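Local coordinates for RagA protein (Porphyromonas gingivalis, PDB 6SLN) that probably takes up nutrients across the outer membrane of Porphyromonas gingivalis, as a TonB-dependent receptor whose beta-barrel encloses a plug domain, at residues T97-A103 / V185-A191; D587-D593 / S604-V610. All blocks are in the same frame, centred on the assembly; numbering follows the deposited sequence.

How the interactions relate
Interaction 1 lies in the plug domain, where strands 102-106 and 180-186 are antiparallel neighbours in a mixed sheet. Interaction 2 lies in the barrel wall, in the hairpin of strands 584-595 and 604-614. The two follow one another along the chain, and their centres are about 15 Å apart. They share no sheet, but they touch. The hydroxyls Thr97 OG1 and Ser99 OG each come within 2.7 Å of Asp587 OD2, probably as hydrogen bonds. Ala189 O also packs at 3.5 Å from Ser609 CB. Together they mark one place where the plug, near the start of the modelled chain, is seated against the inside of the barrel.

Interaction 1 of 2, residues T97-A103 / V185-A191; sequences TVSGSVA and VLKDASA
Val102 and Leu186 sit side by side where strands 102-106 and 180-186 pair antiparallel in the plug domain of this TonB-dependent receptor. They form a non-hydrogen-bonded pair, and Val102 CG1 meets Leu186 CD2 at 3.6 Å. The other methyl, Val102 CG2, leans on Ala191 CB, also at 3.6 Å. Next along, Ala103 and Val185 form a hydrogen-bonded pair. Ala103 N gives to Val185 O at 2.9 Å, and Val185 N gives back to Ala103 O. Lys187 N adds a bond to Ser101 O, with an N-H...O angle of 164°. The Lys187 chain bends at its third torsion (-125°), and its CE lies beside Ser101 OG at 3.8 Å and near Ala103 CB. Its NZ goes on to Ala127 O and to a salt bridge with Asp738.

The tight part is Gly100 and Ser101 against Asp188-Ala191, all buried. Gly100 ends a type I turn from Thr97, and its CA rests on Ala191 CB at 3.7 Å. Val102, Ala103 and Thr97 are partly exposed. Thr97 CG2 lies against Ser190 O and OG, while its hydroxyl serves Asp587 of the barrel. Asp188 closes an Asx turn: its OD2 takes Ser190 N at 2.9 Å, from above the carboxylate plane.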
ATOM      1  N   THR A  97     -16.372  41.637  14.014  1.00 96.22           N
ATOM      2  CA  THR A  97     -17.573  42.451  13.901  1.00 86.16           C
ATOM      3  C   THR A  97     -17.675  43.366  15.116  1.00 74.99           C
ATOM      4  O   THR A  97     -17.163  43.057  16.197  1.00 71.71           O
ATOM      5  CB  THR A  97     -18.839  41.595  13.754  1.00 89.92           C
ATOM      6  OG1 THR A  97     -19.894  42.392  13.194  1.00 85.19           O
ATOM      7  CG2 THR A  97     -19.273  41.043  15.085  1.00 96.66           C
ATOM      8  N   VAL A  98     -18.364  44.490  14.913  1.00 71.38           N
ATOM      9  CA  VAL A  98     -18.407  45.565  15.898  1.00 72.50           C
ATOM     10  C   VAL A  98     -19.101  45.122  17.186  1.00 71.32           C
ATOM     11  O   VAL A  98     -18.759  45.592  18.279  1.00 67.79           O
ATOM     12  CB  VAL A  98     -19.100  46.793  15.267  1.00 77.60           C
ATOM     13  CG1 VAL A  98     -18.732  48.072  16.015  1.00 78.45           C
ATOM     14  CG2 VAL A  98     -18.780  46.894  13.759  1.00 74.67           C
ATOM     15  N   SER A  99     -20.086  44.225  17.080  1.00 75.60           N
ATOM     16  CA  SER A  99     -20.866  43.742  18.213  1.00 77.21           C
ATOM     17  C   SER A  99     -20.312  42.460  18.813  1.00 80.58           C
ATOM     18  O   SER A  99     -20.823  42.005  19.841  1.00 84.25           O
ATOM     19  CB  SER A  99     -22.314  43.467  17.790  1.00 76.23           C
ATOM     20  OG  SER A  99     -22.767  44.394  16.826  1.00 78.78           O
ATOM     21  N   GLY A 100     -19.306  41.858  18.186  1.00 74.37           N
ATOM     22  CA  GLY A 100     -18.937  40.502  18.526  1.00 66.54           C
ATOM     23  C   GLY A 100     -18.034  40.429  19.743  1.00 66.17           C
ATOM     24  O   GLY A 100     -17.205  41.306  19.986  1.00 70.25           O
ATOM     25  N   SER A 101     -18.220  39.362  20.519  1.00 62.93           N
ATOM     26  CA  SER A 101     -17.290  38.958  21.570  1.00 63.08           C
ATOM     27  C   SER A 101     -16.037  38.430  20.883  1.00 68.74           C
ATOM     28  O   SER A 101     -15.996  37.276  20.443  1.00 75.62           O
ATOM     29  CB  SER A 101     -17.932  37.898  22.466  1.00 60.15           C
ATOM     30  OG  SER A 101     -17.372  37.863  23.774  1.00 64.70           O
ATOM     31  N   VAL A 102     -15.014  39.280  20.754  1.00 60.19           N
ATOM     32  CA  VAL A 102     -13.791  38.933  20.039  1.00 55.03           C
ATOM     33  C   VAL A 102     -12.584  39.225  20.920  1.00 52.40           C
ATOM     34  O   VAL A 102     -12.460  40.331  21.456  1.00 56.20           O
ATOM     35  CB  VAL A 102     -13.668  39.702  18.713  1.00 59.88           C
ATOM     36  CG1 VAL A 102     -12.375  39.307  18.011  1.00 62.44           C
ATOM     37  CG2 VAL A 102     -14.871  39.434  17.830  1.00 64.65           C
ATOM     38  N   ALA A 103     -11.681  38.246  21.047  1.00 51.13           N
ATOM     39  CA  ALA A 103     -10.453  38.374  21.826  1.00 51.64           C
ATOM     40  C   ALA A 103      -9.260  38.085  20.933  1.00 53.42           C
ATOM     41  O   ALA A 103      -9.281  37.107  20.179  1.00 63.00           O
ATOM     42  CB  ALA A 103     -10.446  37.417  23.014  1.00 44.51           C
ATOM     43  N   VAL A 185      -9.940  35.061  18.773  1.00 54.76           N
ATOM     44  CA  VAL A 185     -10.906  34.061  19.202  1.00 57.74           C
ATOM     45  C   VAL A 185     -12.276  34.715  19.169  1.00 61.39           C
ATOM     46  O   VAL A 185     -12.501  35.734  19.834  1.00 66.93           O
ATOM     47  CB  VAL A 185     -10.568  33.490  20.588  1.00 56.23           C
ATOM     48  CG1 VAL A 185     -11.578  32.409  20.985  1.00 53.23           C
ATOM     49  CG2 VAL A 185      -9.165  32.904  20.561  1.00 46.32           C
ATOM     50  N   LEU A 186     -13.173  34.148  18.363  1.00 57.23           N
ATOM     51  CA  LEU A 186     -14.525  34.664  18.192  1.00 56.15           C
ATOM     52  C   LEU A 186     -15.501  33.811  18.998  1.00 57.00           C
ATOM     53  O   LEU A 186     -15.625  32.603  18.760  1.00 51.71           O
ATOM     54  CB  LEU A 186     -14.914  34.676  16.717  1.00 50.43           C
ATOM     55  CG  LEU A 186     -13.857  35.112  15.717  1.00 49.25           C
ATOM     56  CD1 LEU A 186     -14.473  35.093  14.365  1.00 40.65           C
ATOM     57  CD2 LEU A 186     -13.347  36.496  16.037  1.00 57.13           C
ATOM     58  N   LYS A 187     -16.206  34.447  19.936  1.00 57.68           N
ATOM     59  CA  LYS A 187     -16.973  33.723  20.936  1.00 63.55           C
ATOM     60  C   LYS A 187     -18.482  33.724  20.714  1.00 68.51           C
ATOM     61  O   LYS A 187     -19.151  32.817  21.214  1.00 73.16           O
ATOM     62  CB  LYS A 187     -16.679  34.296  22.331  1.00 61.49           C
ATOM     63  CG  LYS A 187     -15.196  34.482  22.607  1.00 57.87           C
ATOM     64  CD  LYS A 187     -14.897  34.710  24.096  1.00 52.57           C
ATOM     65  CE  LYS A 187     -14.094  36.002  24.317  1.00 51.00           C
ATOM     66  NZ  LYS A 187     -13.829  36.332  25.764  1.00 53.63           N
ATOM     67  N   ASP A 188     -19.034  34.698  19.989  1.00 64.76           N
ATOM     68  CA  ASP A 188     -20.478  34.867  19.895  1.00 66.08           C
ATOM     69  C   ASP A 188     -20.968  34.834  18.449  1.00 66.22           C
ATOM     70  O   ASP A 188     -20.208  35.009  17.496  1.00 72.86           O
ATOM     71  CB  ASP A 188     -20.918  36.182  20.533  1.00 73.83           C
ATOM     72  CG  ASP A 188     -20.630  37.354  19.654  1.00 78.32           C
ATOM     73  OD1 ASP A 188     -19.451  37.728  19.556  1.00 80.84           O
ATOM     74  OD2 ASP A 188     -21.569  37.883  19.044  1.00 82.34           O
ATOM     75  N   ALA A 189     -22.286  34.658  18.314  1.00 61.76           N
ATOM     76  CA  ALA A 189     -22.907  34.416  17.016  1.00 56.63           C
ATOM     77  C   ALA A 189     -22.762  35.599  16.072  1.00 58.03           C
ATOM     78  O   ALA A 189     -22.789  35.423  14.845  1.00 57.54           O
ATOM     79  CB  ALA A 189     -24.385  34.086  17.204  1.00 57.07           C
ATOM     80  N   SER A 190     -22.648  36.808  16.610  1.00 55.49           N
ATOM     81  CA  SER A 190     -22.444  37.953  15.735  1.00 52.19           C
ATOM     82  C   SER A 190     -21.032  37.970  15.180  1.00 59.78           C
ATOM     83  O   SER A 190     -20.816  38.430  14.055  1.00 61.62           O
ATOM     84  CB  SER A 190     -22.734  39.246  16.489  1.00 53.31           C
ATOM     85  OG  SER A 190     -22.348  40.391  15.754  1.00 58.97           O
ATOM     86  N   ALA A 191     -20.063  37.459  15.950  1.00 65.00           N
ATOM     87  CA  ALA A 191     -18.664  37.477  15.538  1.00 61.81           C
ATOM     88  C   ALA A 191     -18.298  36.309  14.645  1.00 60.72           C
ATOM     89  O   ALA A 191     -17.260  36.367  13.987  1.00 59.80           O
ATOM     90  CB  ALA A 191     -17.738  37.469  16.755  1.00 57.33           C
TER

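Interaction 2 of 2, residues D587-D593 / S604-V610; sequences DFSVRND and SAWFYSV
The Trp606 indole has the Asn592 side chain over one face. Asn592 CB stands 3.2 Å from the centroid of the six-membered ring, almost on its normal, a CH-pi contact. ND2 lies over the same face, nearer the rim, with the amide plane turned 54° from the ring. Asn592 CG is anti to the backbone N (chi1 171°), and this places the amide between the indole and Ser604. ND2 gives its hydrogen bond to Ser604 OG at 2.8 Å, in the amide plane and nearly straight. Val590 CG2 approaches the indole obliquely. Phe588, Tyr608 and Val610 share this face of the sheet, mostly on the surface. A bound dodecyl maltoside lies about 6 Å from the Asn592 side chain, consistent with the membrane-facing outside of the barrel.

The other face, with Arg591, Asp593, Phe607, Ser589 and Ser609, is turned to the plug. The Asp593 carboxylate sits at the guanidinium edge, in its plane. Arg591 NH1 meets both oxygens in a salt bridge, Asp593 OD1 at 2.6 Å and the syn lone pair of OD2 at 3.0 Å. Asp593 OD2 and Arg591 CD approach the Phe607 ring obliquely. The serine hydroxyls make a weak bond.

Paired backbone bonds at Ser589-Ser609 and Arg591-Phe607 join the hairpin. Strand 561-580 continues the wall beside 584-595, and strand 627-641 beside 604-614. Arg591 NE reaches Ser193 O of the plug, while Asp593 OD1 bonds Ser571 OG of the neighbouring barrel strand 561-580.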
ATOM      1  N   ASP A 587     -25.334  45.005  13.437  1.00 65.44           N
ATOM      2  CA  ASP A 587     -24.942  43.935  12.540  1.00 62.92           C
ATOM      3  C   ASP A 587     -26.105  42.969  12.393  1.00 69.07           C
ATOM      4  O   ASP A 587     -26.909  42.784  13.313  1.00 71.56           O
ATOM      5  CB  ASP A 587     -23.710  43.186  13.061  1.00 62.42           C
ATOM      6  CG  ASP A 587     -22.529  44.105  13.306  1.00 75.49           C
ATOM      7  OD1 ASP A 587     -22.302  45.027  12.494  1.00 79.58           O
ATOM      8  OD2 ASP A 587     -21.828  43.905  14.319  1.00 79.50           O
ATOM      9  N   PHE A 588     -26.188  42.354  11.224  1.00 67.31           N
ATOM     10  CA  PHE A 588     -27.259  41.425  10.921  1.00 59.15           C
ATOM     11  C   PHE A 588     -26.688  40.417   9.935  1.00 60.38           C
ATOM     12  O   PHE A 588     -26.020  40.806   8.975  1.00 65.63           O
ATOM     13  CB  PHE A 588     -28.467  42.175  10.353  1.00 59.95           C
ATOM     14  CG  PHE A 588     -29.485  41.288   9.724  1.00 75.63           C
ATOM     15  CD1 PHE A 588     -30.051  40.243  10.446  1.00 79.87           C
ATOM     16  CD2 PHE A 588     -29.880  41.487   8.410  1.00 81.43           C
ATOM     17  CE1 PHE A 588     -30.997  39.405   9.869  1.00 77.54           C
ATOM     18  CE2 PHE A 588     -30.824  40.656   7.827  1.00 85.31           C
ATOM     19  CZ  PHE A 588     -31.384  39.610   8.562  1.00 82.29           C
ATOM     20  N   SER A 589     -26.909  39.133  10.191  1.00 54.78           N
ATOM     21  CA  SER A 589     -26.350  38.076   9.367  1.00 56.80           C
ATOM     22  C   SER A 589     -27.420  37.022   9.110  1.00 56.10           C
ATOM     23  O   SER A 589     -28.191  36.687  10.013  1.00 58.66           O
ATOM     24  CB  SER A 589     -25.132  37.448  10.048  1.00 61.86           C
ATOM     25  OG  SER A 589     -25.497  36.363  10.892  1.00 64.15           O
ATOM     26  N   VAL A 590     -27.494  36.532   7.872  1.00 46.51           N
ATOM     27  CA  VAL A 590     -28.239  35.318   7.559  1.00 47.88           C
ATOM     28  C   VAL A 590     -27.373  34.476   6.633  1.00 46.22           C
ATOM     29  O   VAL A 590     -26.587  34.999   5.840  1.00 43.92           O
ATOM     30  CB  VAL A 590     -29.634  35.595   6.938  1.00 45.99           C
ATOM     31  CG1 VAL A 590     -29.511  36.270   5.606  1.00 44.77           C
ATOM     32  CG2 VAL A 590     -30.432  34.299   6.805  1.00 42.98           C
ATOM     33  N   ARG A 591     -27.503  33.159   6.756  1.00 45.11           N
ATOM     34  CA  ARG A 591     -26.659  32.243   6.005  1.00 47.39           C
ATOM     35  C   ARG A 591     -27.387  30.915   5.884  1.00 49.38           C
ATOM     36  O   ARG A 591     -28.290  30.608   6.668  1.00 39.75           O
ATOM     37  CB  ARG A 591     -25.314  32.045   6.696  1.00 49.17           C
ATOM     38  CG  ARG A 591     -25.488  31.253   7.982  1.00 59.46           C
ATOM     39  CD  ARG A 591     -24.260  30.457   8.340  1.00 57.13           C
ATOM     40  NE  ARG A 591     -23.071  31.202   7.981  1.00 52.94           N
ATOM     41  CZ  ARG A 591     -22.073  30.683   7.298  1.00 49.82           C
ATOM     42  NH1 ARG A 591     -22.138  29.414   6.934  1.00 40.34           N
ATOM     43  NH2 ARG A 591     -21.020  31.429   6.998  1.00 58.79           N
ATOM     44  N   ASN A 592     -26.979  30.124   4.893  1.00 41.88           N
ATOM     45  CA  ASN A 592     -27.525  28.792   4.716  1.00 38.46           C
ATOM     46  C   ASN A 592     -26.380  27.825   4.493  1.00 46.01           C
ATOM     47  O   ASN A 592     -25.437  28.132   3.757  1.00 57.93           O
ATOM     48  CB  ASN A 592     -28.496  28.728   3.543  1.00 46.50           C
ATOM     49  CG  ASN A 592     -28.906  27.312   3.207  1.00 44.41           C
ATOM     50  OD1 ASN A 592     -28.234  26.631   2.443  1.00 41.63           O
ATOM     51  ND2 ASN A 592     -30.003  26.857   3.789  1.00 44.77           N
ATOM     52  N   ASP A 593     -26.480  26.655   5.122  1.00 42.40           N
ATOM     53  CA  ASP A 593     -25.428  25.644   5.122  1.00 41.47           C
ATOM     54  C   ASP A 593     -26.022  24.290   4.772  1.00 44.66           C
ATOM     55  O   ASP A 593     -27.063  23.904   5.317  1.00 47.92           O
ATOM     56  CB  ASP A 593     -24.738  25.548   6.491  1.00 41.25           C
ATOM     57  CG  ASP A 593     -23.918  26.766   6.814  1.00 50.88           C
ATOM     58  OD1 ASP A 593     -23.193  27.218   5.910  1.00 58.47           O
ATOM     59  OD2 ASP A 593     -23.991  27.269   7.959  1.00 52.48           O
ATOM     60  N   SER A 604     -29.928  20.812   4.792  1.00 38.84           N
ATOM     61  CA  SER A 604     -29.927  22.267   4.754  1.00 48.12           C
ATOM     62  C   SER A 604     -30.426  22.896   6.047  1.00 49.45           C
ATOM     63  O   SER A 604     -31.288  22.355   6.746  1.00 51.87           O
ATOM     64  CB  SER A 604     -30.775  22.781   3.597  1.00 53.20           C
ATOM     65  OG  SER A 604     -30.591  24.173   3.467  1.00 58.58           O
ATOM     66  N   ALA A 605     -29.890  24.081   6.329  1.00 46.50           N
ATOM     67  CA  ALA A 605     -30.095  24.741   7.608  1.00 42.19           C
ATOM     68  C   ALA A 605     -29.804  26.228   7.449  1.00 44.01           C
ATOM     69  O   ALA A 605     -28.753  26.609   6.931  1.00 51.88           O
ATOM     70  CB  ALA A 605     -29.197  24.111   8.687  1.00 36.81           C
ATOM     71  N   TRP A 606     -30.736  27.058   7.883  1.00 44.26           N
ATOM     72  CA  TRP A 606     -30.579  28.498   7.821  1.00 44.49           C
ATOM     73  C   TRP A 606     -30.211  29.020   9.196  1.00 49.17           C
ATOM     74  O   TRP A 606     -30.729  28.544  10.217  1.00 59.16           O
ATOM     75  CB  TRP A 606     -31.867  29.166   7.334  1.00 55.37           C
ATOM     76  CG  TRP A 606     -32.116  28.970   5.876  1.00 52.58           C
ATOM     77  CD1 TRP A 606     -32.850  27.977   5.293  1.00 48.33           C
ATOM     78  CD2 TRP A 606     -31.623  29.788   4.812  1.00 53.58           C
ATOM     79  NE1 TRP A 606     -32.838  28.125   3.929  1.00 53.18           N
ATOM     80  CE2 TRP A 606     -32.093  29.230   3.607  1.00 52.82           C
ATOM     81  CE3 TRP A 606     -30.823  30.936   4.761  1.00 56.60           C
ATOM     82  CZ2 TRP A 606     -31.788  29.778   2.364  1.00 49.84           C
ATOM     83  CZ3 TRP A 606     -30.521  31.479   3.525  1.00 57.76           C
ATOM     84  CH2 TRP A 606     -31.007  30.902   2.342  1.00 54.97           C
ATOM     85  N   PHE A 607     -29.308  29.995   9.224  1.00 47.30           N
ATOM     86  CA  PHE A 607     -28.863  30.578  10.478  1.00 45.94           C
ATOM     87  C   PHE A 607     -28.793  32.085  10.325  1.00 48.04           C
ATOM     88  O   PHE A 607     -28.649  32.621   9.223  1.00 46.96           O
ATOM     89  CB  PHE A 607     -27.506  30.028  10.926  1.00 41.49           C
ATOM     90  CG  PHE A 607     -27.477  28.542  11.064  1.00 48.84           C
ATOM     91  CD1 PHE A 607     -28.008  27.925  12.187  1.00 46.72           C
ATOM     92  CD2 PHE A 607     -26.923  27.754  10.066  1.00 49.89           C
ATOM     93  CE1 PHE A 607     -27.980  26.539  12.311  1.00 49.70           C
ATOM     94  CE2 PHE A 607     -26.889  26.369  10.187  1.00 48.15           C
ATOM     95  CZ  PHE A 607     -27.420  25.759  11.305  1.00 45.81           C
ATOM     96  N   TYR A 608     -28.903  32.764  11.456  1.00 44.05           N
ATOM     97  CA  TYR A 608     -28.927  34.209  11.445  1.00 47.91           C
ATOM     98  C   TYR A 608     -28.316  34.710  12.733  1.00 52.82           C
ATOM     99  O   TYR A 608     -28.206  33.974  13.717  1.00 48.24           O
ATOM    100  CB  TYR A 608     -30.343  34.759  11.328  1.00 47.55           C
ATOM    101  CG  TYR A 608     -31.213  34.330  12.484  1.00 46.87           C
ATOM    102  CD1 TYR A 608     -31.314  35.102  13.641  1.00 52.50           C
ATOM    103  CD2 TYR A 608     -31.924  33.139  12.423  1.00 46.72           C
ATOM    104  CE1 TYR A 608     -32.105  34.702  14.699  1.00 59.91           C
ATOM    105  CE2 TYR A 608     -32.728  32.732  13.471  1.00 53.24           C
ATOM    106  CZ  TYR A 608     -32.812  33.511  14.607  1.00 63.05           C
ATOM    107  OH  TYR A 608     -33.615  33.084  15.644  1.00 65.90           O
ATOM    108  N   SER A 609     -27.963  35.991  12.718  1.00 53.35           N
ATOM    109  CA  SER A 609     -27.484  36.682  13.896  1.00 47.04           C
ATOM    110  C   SER A 609     -27.927  38.126  13.804  1.00 48.45           C
ATOM    111  O   SER A 609     -28.072  38.683  12.714  1.00 56.56           O
ATOM    112  CB  SER A 609     -25.961  36.623  14.014  1.00 48.05           C
ATOM    113  OG  SER A 609     -25.393  37.841  13.562  1.00 56.13           O
ATOM    114  N   VAL A 610     -28.130  38.735  14.951  1.00 46.98           N
ATOM    115  CA  VAL A 610     -28.417  40.153  15.023  1.00 48.24           C
ATOM    116  C   VAL A 610     -27.576  40.710  16.150  1.00 56.50           C
ATOM    117  O   VAL A 610     -27.574  40.157  17.255  1.00 60.73           O
ATOM    118  CB  VAL A 610     -29.915  40.405  15.259  1.00 55.49           C
ATOM    119  CG1 VAL A 610     -30.403  39.494  16.360  1.00 55.10           C
ATOM    120  CG2 VAL A 610     -30.168  41.860  15.604  1.00 50.45           C
TER